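Local coordinates for CELL WALL surface anchor family protein (Streptococcus pneumoniae, PDB 2X9Z) that forms the repeating backbone subunit of the pneumococcal pilus, a cell-wall-anchored surface fibre linked to cell adhesion, at residues 42-48 with 103-109; 11-15 with 37-41; 138-144 with 243-249; 132-136 with 147-151. The protein carries 1 engineered substitution. The contacts are given in a common frame with arbitrary orientation. Numbering follows the deposited sequence.

How the interactions relate
The four contacts lie in the first of two beta-sheet domains and at its junction with the second. Interaction 2 lies on strand 33-42 and interaction 1 at the loop that follows it, their centres about 18 Å apart; they meet where Glu109 OE2 lies 3.5 Å from Lys41 CB. Interactions 1 and 3, with centres about 17 Å apart, join through two tyrosines (Tyr48 CZ to Tyr138 CD2, 3.6 Å). Interactions 3 and 4 share strand 130-139, their centres about 18 Å apart; the first joins the two domains and the second packs the linker between them. Ile38 CD1 packs 3.8 Å from Val134 CG2, tying interaction 2 to interaction 4, where Asn132 is covalently linked to Lys7.

Interaction 1. Residues 42-48 with 103-109; sequences IPALANY and VNDQNAE
Two loops pack against each other at one end of the pilin domain: 42-48 passes from strand 33-42 of one sheet to strand 50-57 of another, while 103-109 leads from helix 97-103 into strand 110-120. They run antiparallel, with CA pairs Pro43-Glu109 (4.6 Å), Leu45-Asp105 (4.1 Å) and Ala46-Asn104 (4.6 Å). A type II beta turn spans Pro43 to Ala46, placing Leu45 at phi/psi 63/31°; Asp105 is likewise left-handed at 52/43°. Between the loops, Leu45 N donates to Gln106 O and Asp105 N to Ala46 O, each at 2.8 Å. Asn104 (chi1 m) imitates a strand neighbour: its OD1 accepts from Tyr48 N and its ND2 donates to Tyr48 O, both at 2.9 Å. Water 2, enclosed by the loops, accepts from Ala46 N and Gln106 N at 3.0 Å each and lies 2.7 Å from Val103 O. Ile42 CD1 packs on Val103 CB at 3.9 Å, and Glu109 CA makes a CH...O contact with Ile42 O at 3.3 Å. The Glu109 carboxylate forms a salt bridge with Lys4.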
# COMPACT_ATOMS: atom_id res chain seq x y z
N ILE A 42 -14.48 -5.43 -8.26
CA ILE A 42 -14.52 -6.80 -7.78
C ILE A 42 -15.41 -7.60 -8.73
O ILE A 42 -16.52 -7.17 -9.04
CB ILE A 42 -15.05 -6.84 -6.33
CG1 ILE A 42 -14.03 -6.15 -5.41
CG2 ILE A 42 -15.34 -8.28 -5.87
CD1 ILE A 42 -14.43 -6.10 -3.97
N PRO A 43 -14.91 -8.74 -9.22
CA PRO A 43 -15.63 -9.50 -10.25
C PRO A 43 -16.95 -10.09 -9.74
O PRO A 43 -17.14 -10.28 -8.53
CB PRO A 43 -14.65 -10.63 -10.60
CG PRO A 43 -13.33 -10.22 -10.05
CD PRO A 43 -13.63 -9.37 -8.85
N ALA A 44 -17.87 -10.36 -10.65
CA ALA A 44 -19.08 -11.11 -10.30
C ALA A 44 -18.74 -12.46 -9.66
O ALA A 44 -17.72 -13.08 -9.98
CB ALA A 44 -19.95 -11.32 -11.53
N LEU A 45 -19.60 -12.89 -8.74
CA LEU A 45 -19.49 -14.21 -8.10
C LEU A 45 -18.22 -14.40 -7.28
O LEU A 45 -17.71 -15.51 -7.16
CB LEU A 45 -19.65 -15.34 -9.13
CG LEU A 45 -20.92 -15.25 -9.98
CD1 LEU A 45 -20.99 -16.39 -10.99
CD2 LEU A 45 -22.17 -15.25 -9.10
N ALA A 46 -17.71 -13.31 -6.70
CA ALA A 46 -16.57 -13.39 -5.80
C ALA A 46 -16.92 -14.10 -4.50
O ALA A 46 -18.07 -14.08 -4.06
CB ALA A 46 -16.03 -11.98 -5.52
N ASN A 47 -15.93 -14.73 -3.88
CA ASN A 47 -16.11 -15.34 -2.57
C ASN A 47 -14.92 -15.06 -1.66
O ASN A 47 -14.32 -15.97 -1.09
CB ASN A 47 -16.34 -16.85 -2.70
CG ASN A 47 -16.88 -17.46 -1.43
OD1 ASN A 47 -17.61 -16.82 -0.68
ND2 ASN A 47 -16.52 -18.72 -1.18
N TYR A 48 -14.58 -13.78 -1.53
CA TYR A 48 -13.40 -13.41 -0.77
C TYR A 48 -13.63 -13.56 0.73
O TYR A 48 -14.69 -13.21 1.25
CB TYR A 48 -13.00 -11.96 -1.05
CG TYR A 48 -12.64 -11.66 -2.49
CD1 TYR A 48 -12.28 -12.66 -3.39
CD2 TYR A 48 -12.63 -10.34 -2.95
CE1 TYR A 48 -11.94 -12.36 -4.70
CE2 TYR A 48 -12.30 -10.03 -4.26
CZ TYR A 48 -11.95 -11.04 -5.13
OH TYR A 48 -11.62 -10.70 -6.44
N VAL A 103 -20.23 -7.32 -1.59
CA VAL A 103 -19.39 -7.45 -2.79
C VAL A 103 -19.22 -8.88 -3.27
O VAL A 103 -18.90 -9.10 -4.43
CB VAL A 103 -18.00 -6.78 -2.62
CG1 VAL A 103 -18.15 -5.31 -2.31
CG2 VAL A 103 -17.17 -7.49 -1.55
N ASN A 104 -19.46 -9.86 -2.39
CA ASN A 104 -19.35 -11.27 -2.74
C ASN A 104 -20.65 -11.80 -3.34
O ASN A 104 -21.73 -11.31 -3.01
CB ASN A 104 -19.03 -12.12 -1.51
CG ASN A 104 -17.56 -12.11 -1.14
OD1 ASN A 104 -16.69 -11.82 -1.97
ND2 ASN A 104 -17.27 -12.45 0.11
N ASP A 105 -20.54 -12.82 -4.19
CA ASP A 105 -21.71 -13.50 -4.73
C ASP A 105 -22.72 -12.53 -5.35
O ASP A 105 -23.93 -12.67 -5.15
CB ASP A 105 -22.38 -14.35 -3.65
CG ASP A 105 -23.34 -15.38 -4.22
OD1 ASP A 105 -23.14 -15.80 -5.38
OD2 ASP A 105 -24.28 -15.79 -3.51
N GLN A 106 -22.21 -11.57 -6.11
CA GLN A 106 -23.05 -10.63 -6.85
C GLN A 106 -23.02 -10.98 -8.34
O GLN A 106 -22.08 -11.61 -8.83
CB GLN A 106 -22.59 -9.19 -6.61
CG GLN A 106 -22.55 -8.84 -5.13
CD GLN A 106 -23.91 -8.92 -4.46
OE1 GLN A 106 -24.94 -8.61 -5.06
NE2 GLN A 106 -23.92 -9.31 -3.19
N ASN A 107 -24.07 -10.60 -9.07
CA ASN A 107 -24.21 -11.05 -10.45
C ASN A 107 -23.54 -10.16 -11.50
O ASN A 107 -23.54 -10.46 -12.69
CB ASN A 107 -25.69 -11.33 -10.81
CG ASN A 107 -26.42 -10.12 -11.37
OD1 ASN A 107 -26.01 -8.97 -11.20
ND2 ASN A 107 -27.54 -10.38 -12.05
N ALA A 108 -22.92 -9.08 -11.03
CA ALA A 108 -22.18 -8.16 -11.88
C ALA A 108 -21.00 -7.63 -11.10
O ALA A 108 -20.96 -7.70 -9.88
CB ALA A 108 -23.08 -7.01 -12.34
N GLU A 109 -20.03 -7.07 -11.82
CA GLU A 109 -18.89 -6.41 -11.22
C GLU A 109 -19.35 -5.34 -10.23
O GLU A 109 -20.30 -4.61 -10.50
CB GLU A 109 -18.08 -5.75 -12.34
CG GLU A 109 -16.67 -5.35 -11.99
CD GLU A 109 -15.96 -4.78 -13.20
OE1 GLU A 109 -16.53 -3.87 -13.84
OE2 GLU A 109 -14.86 -5.26 -13.53
O HOH W 1 -19.11 -8.52 -8.04
O HOH W 2 -19.34 -10.74 -6.52

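Interaction 2. Residues 11-15 with 37-41; sequences GKANP and EIVTK
Loop 11-15 passes over one face of strand 37-41, the two running in roughly the same direction (34° apart), with Ala13 CA 6.2 Å from Val39 CA. Hydrogen bonds anchor the Gly11 end: Glu37, with chi1 p and chi2 t, extends its carboxylate to the loop backbone, accepting from Gly11 N at OE2 and from Ala13 N at OE1, both at 2.9 Å. The loop bends here at Gly11, whose positive phi of 86° suits a residue without a CB. Water 3 sits between the segments, 2.8 Å from Ala13 O and 2.5 Å from Glu37 OE1. Apolar packing follows along the strand. Ala13 CB meets Val39 CG2 at 3.7 Å and Pro15 CD meets Val39 CG1 at 3.7 Å; Pro15 CG also approaches Lys41 CG to 3.9 Å. The contact thus lays a loop over the sheet of this beta domain, where strand 33-42 pairs with strands 4-9 and 110-120; from its other face Ile38 and Thr40 reach Trp53 of strand 50-57.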
# COMPACT_ATOMS: atom_id res chain seq x y z
N GLY A 11 -11.75 12.15 -8.94
CA GLY A 11 -12.37 12.20 -10.25
C GLY A 11 -11.57 11.57 -11.38
O GLY A 11 -12.03 11.53 -12.52
N LYS A 12 -10.38 11.07 -11.07
CA LYS A 12 -9.46 10.62 -12.11
C LYS A 12 -9.12 9.13 -12.09
O LYS A 12 -8.52 8.62 -13.03
CB LYS A 12 -8.17 11.45 -12.07
CG LYS A 12 -8.38 12.93 -12.33
CD LYS A 12 -7.04 13.67 -12.35
CE LYS A 12 -7.15 15.05 -13.00
NZ LYS A 12 -7.92 16.02 -12.17
N ALA A 13 -9.50 8.43 -11.02
CA ALA A 13 -9.19 7.00 -10.93
C ALA A 13 -10.08 6.18 -11.87
O ALA A 13 -11.28 6.43 -11.98
CB ALA A 13 -9.32 6.51 -9.51
N ASN A 14 -9.47 5.20 -12.53
CA ASN A 14 -10.17 4.41 -13.54
C ASN A 14 -9.40 3.12 -13.78
O ASN A 14 -8.41 3.11 -14.51
CB ASN A 14 -10.29 5.22 -14.83
CG ASN A 14 -11.15 4.54 -15.88
OD1 ASN A 14 -11.23 3.31 -15.94
ND2 ASN A 14 -11.79 5.34 -16.72
N PRO A 15 -9.83 2.01 -13.15
CA PRO A 15 -9.08 0.75 -13.25
C PRO A 15 -9.00 0.21 -14.66
O PRO A 15 -8.02 -0.45 -14.99
CB PRO A 15 -9.89 -0.21 -12.38
CG PRO A 15 -10.62 0.66 -11.43
CD PRO A 15 -10.94 1.92 -12.18
N GLU A 37 -8.59 9.30 -4.47
CA GLU A 37 -9.55 8.21 -4.53
C GLU A 37 -8.89 6.91 -4.98
O GLU A 37 -7.94 6.92 -5.79
CB GLU A 37 -10.72 8.57 -5.45
CG GLU A 37 -10.33 8.73 -6.90
CD GLU A 37 -11.49 9.20 -7.76
OE1 GLU A 37 -11.51 8.87 -8.95
OE2 GLU A 37 -12.38 9.91 -7.23
N ILE A 38 -9.38 5.81 -4.43
CA ILE A 38 -8.94 4.47 -4.81
C ILE A 38 -10.20 3.76 -5.30
O ILE A 38 -11.20 3.69 -4.58
CB ILE A 38 -8.39 3.70 -3.59
CG1 ILE A 38 -7.26 4.48 -2.91
CG2 ILE A 38 -7.95 2.30 -3.99
CD1 ILE A 38 -6.95 3.97 -1.53
N VAL A 39 -10.17 3.27 -6.54
CA VAL A 39 -11.32 2.61 -7.13
C VAL A 39 -10.96 1.15 -7.43
O VAL A 39 -9.93 0.89 -8.08
CB VAL A 39 -11.78 3.31 -8.42
CG1 VAL A 39 -12.87 2.51 -9.11
CG2 VAL A 39 -12.26 4.74 -8.11
N THR A 40 -11.78 0.22 -6.95
CA THR A 40 -11.51 -1.20 -7.10
C THR A 40 -12.73 -1.89 -7.71
O THR A 40 -13.86 -1.66 -7.28
CB THR A 40 -11.19 -1.86 -5.74
OG1 THR A 40 -10.15 -1.10 -5.10
CG2 THR A 40 -10.71 -3.29 -5.92
N LYS A 41 -12.48 -2.72 -8.72
CA LYS A 41 -13.53 -3.50 -9.35
C LYS A 41 -13.42 -4.94 -8.89
O LYS A 41 -12.40 -5.59 -9.10
CB LYS A 41 -13.38 -3.46 -10.87
CG LYS A 41 -13.39 -2.08 -11.48
CD LYS A 41 -14.77 -1.47 -11.50
CE LYS A 41 -14.76 -0.13 -12.21
NZ LYS A 41 -16.10 0.51 -12.24
O HOH W 3 -12.97 8.34 -10.92

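Interaction 3. Residues 138-144 with 243-249; sequences YGNNPDH and WKDENPK
The ring of His144 is held in two ways by one neighbouring segment, stacked on a tryptophan and hydrogen-bonded to an aspartate. It lies face to face with the six-membered ring of Trp243, centroids 3.6 Å apart and planes 9° apart, while His144 CB sits 3.3 Å from the centroid of the five-membered ring; both residues have chi1 m. In its own plane His144 ND1 donates to Asp245 OD1 at 2.8 Å, and His144 N donates to Asp245 OD2 at 2.8 Å. Segment 138-144 runs off the end of strand 130-139, and the loop 243-249 off the end of strand 237-243 in a separate sheet, so the contact joins two neighbouring domains, each with a Cna-B-like family match, near the crossing back to strand 257-259. At the middle Asn247 (chi1 m) plugs into the first segment: its OD1 accepts from Asn141 N at 3.1 Å, and its ND2 donates to Asn141 O and Asp143 OD1, both at 2.9 Å. Asp143 OD1 also bonds Ser226. In return Asn141 ND2 donates to Asp245 O at 3.2 Å. Gly139 CA comes within 5.1 Å of Asn247 CA, and a CB on Gly139 would clash with Asn247 CG. At the far end Tyr138 CZ packs on Pro248 CB at 3.9 Å; water 5 lies 2.7 Å from both Tyr138 OH and Lys249 O.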
# COMPACT_ATOMS: atom_id res chain seq x y z
N TYR A 138 -6.32 -9.46 -0.80
CA TYR A 138 -7.57 -10.19 -0.92
C TYR A 138 -7.32 -11.68 -1.13
O TYR A 138 -6.19 -12.10 -1.41
CB TYR A 138 -8.38 -9.64 -2.11
CG TYR A 138 -7.85 -10.11 -3.45
CD1 TYR A 138 -6.72 -9.54 -4.03
CD2 TYR A 138 -8.49 -11.14 -4.14
CE1 TYR A 138 -6.24 -9.98 -5.25
CE2 TYR A 138 -8.01 -11.59 -5.36
CZ TYR A 138 -6.89 -11.00 -5.91
OH TYR A 138 -6.42 -11.45 -7.14
N GLY A 139 -8.37 -12.47 -1.04
CA GLY A 139 -8.27 -13.88 -1.37
C GLY A 139 -9.45 -14.65 -0.82
O GLY A 139 -10.26 -14.11 -0.07
N ASN A 140 -9.53 -15.91 -1.21
CA ASN A 140 -10.57 -16.80 -0.71
C ASN A 140 -10.26 -17.32 0.69
O ASN A 140 -11.14 -17.87 1.37
CB ASN A 140 -10.78 -17.96 -1.68
CG ASN A 140 -11.43 -17.53 -2.98
OD1 ASN A 140 -11.68 -16.35 -3.21
ND2 ASN A 140 -11.72 -18.50 -3.84
N ASN A 141 -9.00 -17.18 1.10
CA ASN A 141 -8.58 -17.43 2.48
C ASN A 141 -8.34 -16.09 3.18
O ASN A 141 -8.09 -15.09 2.52
CB ASN A 141 -7.29 -18.24 2.53
CG ASN A 141 -7.39 -19.54 1.76
OD1 ASN A 141 -8.33 -20.33 1.94
ND2 ASN A 141 -6.41 -19.78 0.90
N PRO A 142 -8.39 -16.08 4.52
CA PRO A 142 -8.06 -14.82 5.20
C PRO A 142 -6.68 -14.33 4.76
O PRO A 142 -5.76 -15.14 4.65
CB PRO A 142 -8.07 -15.23 6.69
CG PRO A 142 -9.01 -16.40 6.74
CD PRO A 142 -8.78 -17.15 5.46
N ASP A 143 -6.56 -13.04 4.49
CA ASP A 143 -5.27 -12.48 4.09
C ASP A 143 -4.74 -11.48 5.11
O ASP A 143 -5.47 -10.61 5.59
CB ASP A 143 -5.34 -11.83 2.72
CG ASP A 143 -3.97 -11.71 2.08
OD1 ASP A 143 -3.52 -12.72 1.48
OD2 ASP A 143 -3.34 -10.64 2.20
N HIS A 144 -3.44 -11.59 5.40
CA HIS A 144 -2.78 -10.77 6.41
C HIS A 144 -1.82 -9.74 5.82
O HIS A 144 -1.11 -9.06 6.56
CB HIS A 144 -2.02 -11.66 7.39
CG HIS A 144 -2.90 -12.62 8.14
ND1 HIS A 144 -3.16 -13.89 7.69
CD2 HIS A 144 -3.58 -12.48 9.30
CE1 HIS A 144 -3.96 -14.50 8.54
NE2 HIS A 144 -4.23 -13.66 9.53
N TRP A 243 3.15 -14.26 5.77
CA TRP A 243 2.13 -15.20 6.23
C TRP A 243 1.81 -16.19 5.12
O TRP A 243 1.56 -15.78 3.98
CB TRP A 243 0.84 -14.46 6.56
CG TRP A 243 0.87 -13.50 7.71
CD1 TRP A 243 1.47 -12.27 7.74
CD2 TRP A 243 0.19 -13.65 8.96
NE1 TRP A 243 1.23 -11.66 8.95
CE2 TRP A 243 0.45 -12.48 9.72
CE3 TRP A 243 -0.60 -14.65 9.53
CZ2 TRP A 243 -0.06 -12.29 11.01
CZ3 TRP A 243 -1.11 -14.47 10.82
CH2 TRP A 243 -0.83 -13.30 11.54
N LYS A 244 1.77 -17.48 5.44
CA LYS A 244 1.42 -18.49 4.44
C LYS A 244 -0.11 -18.55 4.25
O LYS A 244 -0.76 -19.51 4.64
CB LYS A 244 1.95 -19.86 4.86
CG LYS A 244 2.04 -20.85 3.72
CD LYS A 244 2.56 -22.19 4.23
CE LYS A 244 2.75 -23.18 3.10
NZ LYS A 244 3.46 -24.39 3.59
N ASP A 245 -0.67 -17.51 3.63
CA ASP A 245 -2.12 -17.39 3.46
C ASP A 245 -2.67 -18.13 2.24
O ASP A 245 -3.88 -18.32 2.13
CB ASP A 245 -2.52 -15.92 3.36
CG ASP A 245 -2.32 -15.15 4.66
OD1 ASP A 245 -2.41 -15.76 5.75
OD2 ASP A 245 -2.08 -13.93 4.57
N GLU A 246 -1.79 -18.53 1.32
CA GLU A 246 -2.21 -19.26 0.12
C GLU A 246 -3.24 -18.48 -0.70
O GLU A 246 -4.23 -19.04 -1.18
CB GLU A 246 -2.74 -20.66 0.48
CG GLU A 246 -1.72 -21.53 1.20
CD GLU A 246 -0.51 -21.86 0.34
OE1 GLU A 246 -0.54 -21.58 -0.88
OE2 GLU A 246 0.47 -22.42 0.89
N ASN A 247 -2.99 -17.18 -0.85
CA ASN A 247 -3.83 -16.30 -1.65
C ASN A 247 -3.10 -15.76 -2.87
O ASN A 247 -1.87 -15.87 -2.96
CB ASN A 247 -4.30 -15.13 -0.79
CG ASN A 247 -5.42 -15.51 0.16
OD1 ASN A 247 -6.25 -16.37 -0.14
ND2 ASN A 247 -5.45 -14.86 1.32
N PRO A 248 -3.84 -15.17 -3.82
CA PRO A 248 -3.21 -14.54 -4.98
C PRO A 248 -2.35 -13.36 -4.55
O PRO A 248 -2.53 -12.82 -3.46
CB PRO A 248 -4.41 -14.02 -5.80
CG PRO A 248 -5.60 -14.76 -5.29
CD PRO A 248 -5.31 -15.05 -3.85
N LYS A 249 -1.43 -12.94 -5.42
CA LYS A 249 -0.65 -11.74 -5.15
C LYS A 249 -1.58 -10.53 -5.00
O LYS A 249 -2.64 -10.47 -5.61
CB LYS A 249 0.38 -11.52 -6.25
CG LYS A 249 -0.19 -11.11 -7.59
CD LYS A 249 0.91 -10.98 -8.64
CE LYS A 249 0.33 -10.62 -10.00
NZ LYS A 249 1.41 -10.35 -10.99
O HOH W 4 -3.72 -10.81 -1.87
O HOH W 5 -3.89 -11.05 -7.93
O HOH W 6 -7.36 -17.75 -2.23
O HOH W 7 -4.68 -17.19 6.05

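Interaction 4. Residues 132-136 with 147-151; sequences NDVTF and TPKPN
Strand segment 132-136 and the extended but non-strand segment 147-151 run nearly antiparallel, residues 133-135 lying 160° from residues 147-150, and are closest at Thr135 CA and Thr147 CA (5.2 Å). No backbone hydrogen bond joins them. The second segment belongs to the linker that leaves strand 130-139, of a beta-sheet pilin domain, for strand 159-166 of the next domain, so the middle of that linker folds back along the strand that precedes it. Side chains of Asp133 and Thr135 point toward the linker, whereas Asn132 points away: its CG is covalently bound to Lys7 NZ, an intramolecular isopeptide bond that ties strand 130-139 to strand 4-9. Asp133 (chi1 p) is the main polar partner; Thr147 OG1 donates to its OD2 at 2.8 Å, and the same OD2 lies 2.7 Å from Pro148 O. Thr147 N is hydrogen-bonded to the Ser54 side chain. Pro150 CG closes on Asp133 OD1 at 3.9 Å. Within the linker Lys149 NZ donates to Thr147 O at 2.9 Å. Water 8 bridges the segments, donating to Val134 O at 3.0 Å and to Thr147 OG1 at 2.9 Å.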
# COMPACT_ATOMS: atom_id res chain seq x y z
N ASN A 132 2.22 8.15 -2.64
CA ASN A 132 1.65 7.21 -1.70
C ASN A 132 1.70 5.83 -2.31
O ASN A 132 1.99 5.68 -3.49
CB ASN A 132 0.23 7.63 -1.38
CG ASN A 132 -0.70 7.48 -2.55
OD1 ASN A 132 -0.63 8.15 -3.58
N ASP A 133 1.44 4.81 -1.50
CA ASP A 133 1.46 3.43 -1.97
C ASP A 133 0.31 2.66 -1.35
O ASP A 133 0.07 2.74 -0.15
CB ASP A 133 2.81 2.74 -1.69
CG ASP A 133 3.11 2.57 -0.20
OD1 ASP A 133 3.41 3.58 0.48
OD2 ASP A 133 3.09 1.41 0.29
N VAL A 134 -0.42 1.93 -2.19
CA VAL A 134 -1.60 1.19 -1.77
C VAL A 134 -1.48 -0.26 -2.19
O VAL A 134 -0.88 -0.58 -3.23
CB VAL A 134 -2.87 1.77 -2.44
CG1 VAL A 134 -4.03 0.78 -2.37
CG2 VAL A 134 -3.24 3.08 -1.80
N THR A 135 -2.05 -1.14 -1.38
CA THR A 135 -2.30 -2.50 -1.80
C THR A 135 -3.74 -2.86 -1.56
O THR A 135 -4.37 -2.37 -0.62
CB THR A 135 -1.42 -3.56 -1.07
OG1 THR A 135 -1.61 -3.48 0.36
CG2 THR A 135 0.04 -3.41 -1.41
N PHE A 136 -4.26 -3.72 -2.44
CA PHE A 136 -5.50 -4.43 -2.18
C PHE A 136 -5.10 -5.87 -1.88
O PHE A 136 -4.60 -6.58 -2.76
CB PHE A 136 -6.45 -4.37 -3.37
CG PHE A 136 -7.76 -5.08 -3.15
CD1 PHE A 136 -8.57 -4.75 -2.07
CD2 PHE A 136 -8.18 -6.07 -4.03
CE1 PHE A 136 -9.77 -5.40 -1.86
CE2 PHE A 136 -9.39 -6.73 -3.82
CZ PHE A 136 -10.18 -6.39 -2.74
N THR A 147 0.36 -2.82 2.88
CA THR A 147 1.21 -2.07 1.96
C THR A 147 2.54 -1.68 2.61
O THR A 147 2.62 -1.53 3.83
CB THR A 147 0.45 -0.83 1.41
OG1 THR A 147 1.03 -0.41 0.17
CG2 THR A 147 0.43 0.33 2.42
N PRO A 148 3.61 -1.51 1.81
CA PRO A 148 4.88 -1.06 2.40
C PRO A 148 4.77 0.27 3.18
O PRO A 148 4.01 1.16 2.80
CB PRO A 148 5.80 -0.91 1.18
CG PRO A 148 5.28 -1.94 0.23
CD PRO A 148 3.77 -1.90 0.40
N LYS A 149 5.53 0.37 4.26
CA LYS A 149 5.67 1.62 5.01
C LYS A 149 7.02 2.24 4.64
O LYS A 149 8.07 1.65 4.92
CB LYS A 149 5.63 1.37 6.52
CG LYS A 149 4.24 1.08 7.11
CD LYS A 149 3.72 -0.31 6.72
CE LYS A 149 2.27 -0.54 7.11
NZ LYS A 149 1.80 -1.86 6.58
N PRO A 150 7.01 3.42 4.00
CA PRO A 150 8.30 4.02 3.61
C PRO A 150 9.15 4.40 4.81
O PRO A 150 8.63 4.71 5.88
CB PRO A 150 7.89 5.27 2.83
CG PRO A 150 6.49 5.04 2.41
CD PRO A 150 5.87 4.18 3.48
N ASN A 151 10.47 4.37 4.64
CA ASN A 151 11.40 4.76 5.70
C ASN A 151 12.66 5.37 5.12
O ASN A 151 13.05 5.06 3.99
CB ASN A 151 11.76 3.56 6.57
CG ASN A 151 12.30 3.96 7.95
OD1 ASN A 151 12.28 5.13 8.34
ND2 ASN A 151 12.78 2.96 8.70
O HOH W 8 1.97 -1.07 -2.49